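Local coordinates for Alpha/beta hydrolase fold protein (Ochrobactrum, PDB 4G9E) that probably hydrolyses the lactone ring of N-acyl homoserine lactones, the signals of bacterial quorum sensing, and holds N-butanoyl-homoserine in its pocket, at residues A[26-31]-A[55-60]. Numbering follows the deposited sequence.
Sequences PLLMIH and IAPDLP
His31 reaches across from the end of strand 24-30 to the chain that leaves strand 52-57, where its NE2 accepts a hydrogen bond from Leu59 N at 3.0 Å. The bond is nearly straight at the hydrogen (171°), though the donor sits 20° out of the ring plane. This makes NE2 the acceptor, consistent with a ring whose proton is on ND1. With chi1 at 69°, CG lies between the backbone N and the carbonyl carbon, and the ring points across to the other chain, edge first. Its CD2 edge meets Pro57 O in plane at 3.4 Å, while Leu59 runs past in the opposite direction, CG 3.6 Å from His31 CE1. Leu59 CD2 turns instead to Ile30 CG2, the two branched side chains crossing at about a right angle beside helix 103-111.

Further back the strands run parallel: Leu27 O accepts from Ile55 N, and Ile55 O from Met29 N, both 2.8 Å. Leu28, with CG anti to its backbone N, lays CD1 against Pro57 CD at 3.6 Å. Aliphatic Leu28, Ile55 and Leu59 suit the apolar cover of helices 103-111 and 77-91. Proline has no N-H to continue the pairing, and its CD faces Met29 O; a water takes over, donating to Met29 O and Pro57 O and accepting weakly from His31 N. Asp58 points away: OD2 salt-bridges Arg18 and bonds Lys64 N, OD1 bonds Gly37 N and Ser36 OG. The side chain of His31 lies about 7 Å from bound N-butanoyl-homoserine, at the C-terminal ends of the parallel strands, where alpha/beta hydrolases carry their active sites.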
ATOM      1  N   PRO A  26     -10.136  -5.545 -12.104  1.00  9.00           N
ATOM      2  CA  PRO A  26      -9.188  -4.509 -11.684  1.00  9.21           C
ATOM      3  C   PRO A  26      -8.527  -4.766 -10.328  1.00  8.25           C
ATOM      4  O   PRO A  26      -9.145  -5.290  -9.398  1.00  8.45           O
ATOM      5  CB  PRO A  26     -10.062  -3.253 -11.631  1.00 10.63           C
ATOM      6  CG  PRO A  26     -11.436  -3.772 -11.349  1.00 12.02           C
ATOM      7  CD  PRO A  26     -11.530  -5.073 -12.089  1.00 11.23           C
ATOM      8  N   LEU A  27      -7.262  -4.360 -10.244  1.00  8.02           N
ATOM      9  CA  LEU A  27      -6.461  -4.393  -9.027  1.00  7.34           C
ATOM     10  C   LEU A  27      -5.902  -2.997  -8.802  1.00  7.51           C
ATOM     11  O   LEU A  27      -5.149  -2.495  -9.634  1.00  9.04           O
ATOM     12  CB  LEU A  27      -5.290  -5.369  -9.188  1.00  8.13           C
ATOM     13  CG  LEU A  27      -4.295  -5.358  -8.025  1.00  8.24           C
ATOM     14  CD1 LEU A  27      -4.857  -6.059  -6.800  1.00  8.76           C
ATOM     15  CD2 LEU A  27      -2.963  -5.971  -8.432  1.00  8.81           C
ATOM     16  N   LEU A  28      -6.282  -2.373  -7.692  1.00  7.41           N
ATOM     17  CA  LEU A  28      -5.681  -1.116  -7.275  1.00  7.69           C
ATOM     18  C   LEU A  28      -4.479  -1.442  -6.399  1.00  6.71           C
ATOM     19  O   LEU A  28      -4.623  -2.136  -5.397  1.00  8.02           O
ATOM     20  CB  LEU A  28      -6.696  -0.309  -6.473  1.00  7.92           C
ATOM     21  CG  LEU A  28      -6.144   0.922  -5.757  1.00  7.81           C
ATOM     22  CD1 LEU A  28      -5.602   1.938  -6.746  1.00  8.87           C
ATOM     23  CD2 LEU A  28      -7.240   1.562  -4.890  1.00  8.85           C
ATOM     24  N   MET A  29      -3.302  -0.955  -6.785  1.00  7.14           N
ATOM     25  CA  MET A  29      -2.087  -1.129  -5.993  1.00  6.58           C
ATOM     26  C   MET A  29      -1.711   0.218  -5.395  1.00  6.83           C
ATOM     27  O   MET A  29      -1.566   1.191  -6.135  1.00  7.92           O
ATOM     28  CB  MET A  29      -0.933  -1.649  -6.860  1.00  6.97           C
ATOM     29  CG  MET A  29      -1.218  -2.990  -7.506  1.00  7.53           C
ATOM     30  SD  MET A  29       0.183  -3.685  -8.407  1.00  7.93           S
ATOM     31  CE  MET A  29       1.134  -4.341  -7.045  1.00  9.34           C
ATOM     32  N   ILE A  30      -1.558   0.264  -4.071  1.00  6.54           N
ATOM     33  CA  ILE A  30      -1.285   1.507  -3.355  1.00  6.48           C
ATOM     34  C   ILE A  30       0.112   1.440  -2.742  1.00  6.38           C
ATOM     35  O   ILE A  30       0.399   0.574  -1.915  1.00  6.90           O
ATOM     36  CB  ILE A  30      -2.311   1.768  -2.228  1.00  6.81           C
ATOM     37  CG1 ILE A  30      -3.754   1.602  -2.723  1.00  7.79           C
ATOM     38  CG2 ILE A  30      -2.105   3.157  -1.662  1.00  7.47           C
ATOM     39  CD1 ILE A  30      -4.783   1.735  -1.624  1.00  8.64           C
ATOM     40  N   HIS A  31       0.971   2.364  -3.163  1.00  6.94           N
ATOM     41  CA  HIS A  31       2.368   2.383  -2.742  1.00  7.00           C
ATOM     42  C   HIS A  31       2.565   2.860  -1.303  1.00  7.54           C
ATOM     43  O   HIS A  31       1.630   3.290  -0.618  1.00  8.60           O
ATOM     44  CB  HIS A  31       3.189   3.237  -3.705  1.00  7.95           C
ATOM     45  CG  HIS A  31       2.873   4.703  -3.638  1.00  7.51           C
ATOM     46  ND1 HIS A  31       3.328   5.522  -2.624  1.00  8.08           N
ATOM     47  CD2 HIS A  31       2.156   5.498  -4.469  1.00  7.90           C
ATOM     48  CE1 HIS A  31       2.893   6.754  -2.831  1.00  8.48           C
ATOM     49  NE2 HIS A  31       2.183   6.769  -3.945  1.00  8.66           N
ATOM     50  N   ILE A  55      -3.959  -0.899 -11.601  1.00  8.33           N
ATOM     51  CA  ILE A  55      -4.056   0.550 -11.468  1.00  8.89           C
ATOM     52  C   ILE A  55      -3.129   0.960 -10.337  1.00  7.82           C
ATOM     53  O   ILE A  55      -3.314   0.522  -9.206  1.00  8.05           O
ATOM     54  CB  ILE A  55      -5.501   0.952 -11.132  1.00  9.37           C
ATOM     55  CG1 ILE A  55      -6.458   0.425 -12.208  1.00 11.17           C
ATOM     56  CG2 ILE A  55      -5.613   2.459 -10.969  1.00  9.72           C
ATOM     57  CD1 ILE A  55      -7.909   0.413 -11.808  1.00 13.32           C
ATOM     58  N   ALA A  56      -2.126   1.780 -10.652  1.00  8.24           N
ATOM     59  CA  ALA A  56      -1.088   2.150  -9.685  1.00  8.82           C
ATOM     60  C   ALA A  56      -0.917   3.661  -9.659  1.00  9.08           C
ATOM     61  O   ALA A  56      -0.108   4.208 -10.409  1.00 10.53           O
ATOM     62  CB  ALA A  56       0.237   1.471 -10.027  1.00  9.67           C
ATOM     63  N   PRO A  57      -1.703   4.345  -8.815  1.00  8.58           N
ATOM     64  CA  PRO A  57      -1.616   5.807  -8.743  1.00  9.66           C
ATOM     65  C   PRO A  57      -0.471   6.269  -7.864  1.00  9.57           C
ATOM     66  O   PRO A  57       0.178   5.480  -7.190  1.00 10.97           O
ATOM     67  CB  PRO A  57      -2.938   6.218  -8.083  1.00 10.97           C
ATOM     68  CG  PRO A  57      -3.760   4.989  -7.958  1.00 12.66           C
ATOM     69  CD  PRO A  57      -2.816   3.819  -8.012  1.00  9.40           C
ATOM     70  N   ASP A  58      -0.232   7.571  -7.883  1.00  8.88           N
ATOM     71  CA  ASP A  58       0.661   8.202  -6.926  1.00  9.04           C
ATOM     72  C   ASP A  58      -0.177   8.977  -5.916  1.00  8.86           C
ATOM     73  O   ASP A  58      -1.038   9.775  -6.288  1.00  9.33           O
ATOM     74  CB  ASP A  58       1.629   9.152  -7.627  1.00 10.08           C
ATOM     75  CG  ASP A  58       2.622   8.423  -8.517  1.00 11.81           C
ATOM     76  OD1 ASP A  58       2.868   7.230  -8.270  1.00 14.62           O
ATOM     77  OD2 ASP A  58       3.165   9.039  -9.457  1.00 11.05           O
ATOM     78  N   LEU A  59       0.058   8.725  -4.635  1.00  8.27           N
ATOM     79  CA  LEU A  59      -0.606   9.500  -3.599  1.00  8.47           C
ATOM     80  C   LEU A  59      -0.278  10.982  -3.735  1.00  8.66           C
ATOM     81  O   LEU A  59       0.800  11.342  -4.214  1.00  8.76           O
ATOM     82  CB  LEU A  59      -0.177   9.037  -2.211  1.00  8.67           C
ATOM     83  CG  LEU A  59      -0.493   7.595  -1.817  1.00  8.17           C
ATOM     84  CD1 LEU A  59       0.122   7.272  -0.472  1.00  9.04           C
ATOM     85  CD2 LEU A  59      -2.001   7.340  -1.817  1.00  8.45           C
ATOM     86  N   PRO A  60      -1.195  11.853  -3.294  1.00  8.42           N
ATOM     87  CA  PRO A  60      -0.845  13.272  -3.179  1.00  9.66           C
ATOM     88  C   PRO A  60       0.500  13.412  -2.471  1.00  9.30           C
ATOM     89  O   PRO A  60       0.769  12.686  -1.513  1.00  9.73           O
ATOM     90  CB  PRO A  60      -1.983  13.834  -2.323  1.00 10.29           C
ATOM     91  CG  PRO A  60      -3.155  12.978  -2.702  1.00 11.48           C
ATOM     92  CD  PRO A  60      -2.578  11.587  -2.857  1.00  9.92           C
TER
HETATM   93  O   HOH W   1       0.450   3.034  -5.977  1.00  8.94           O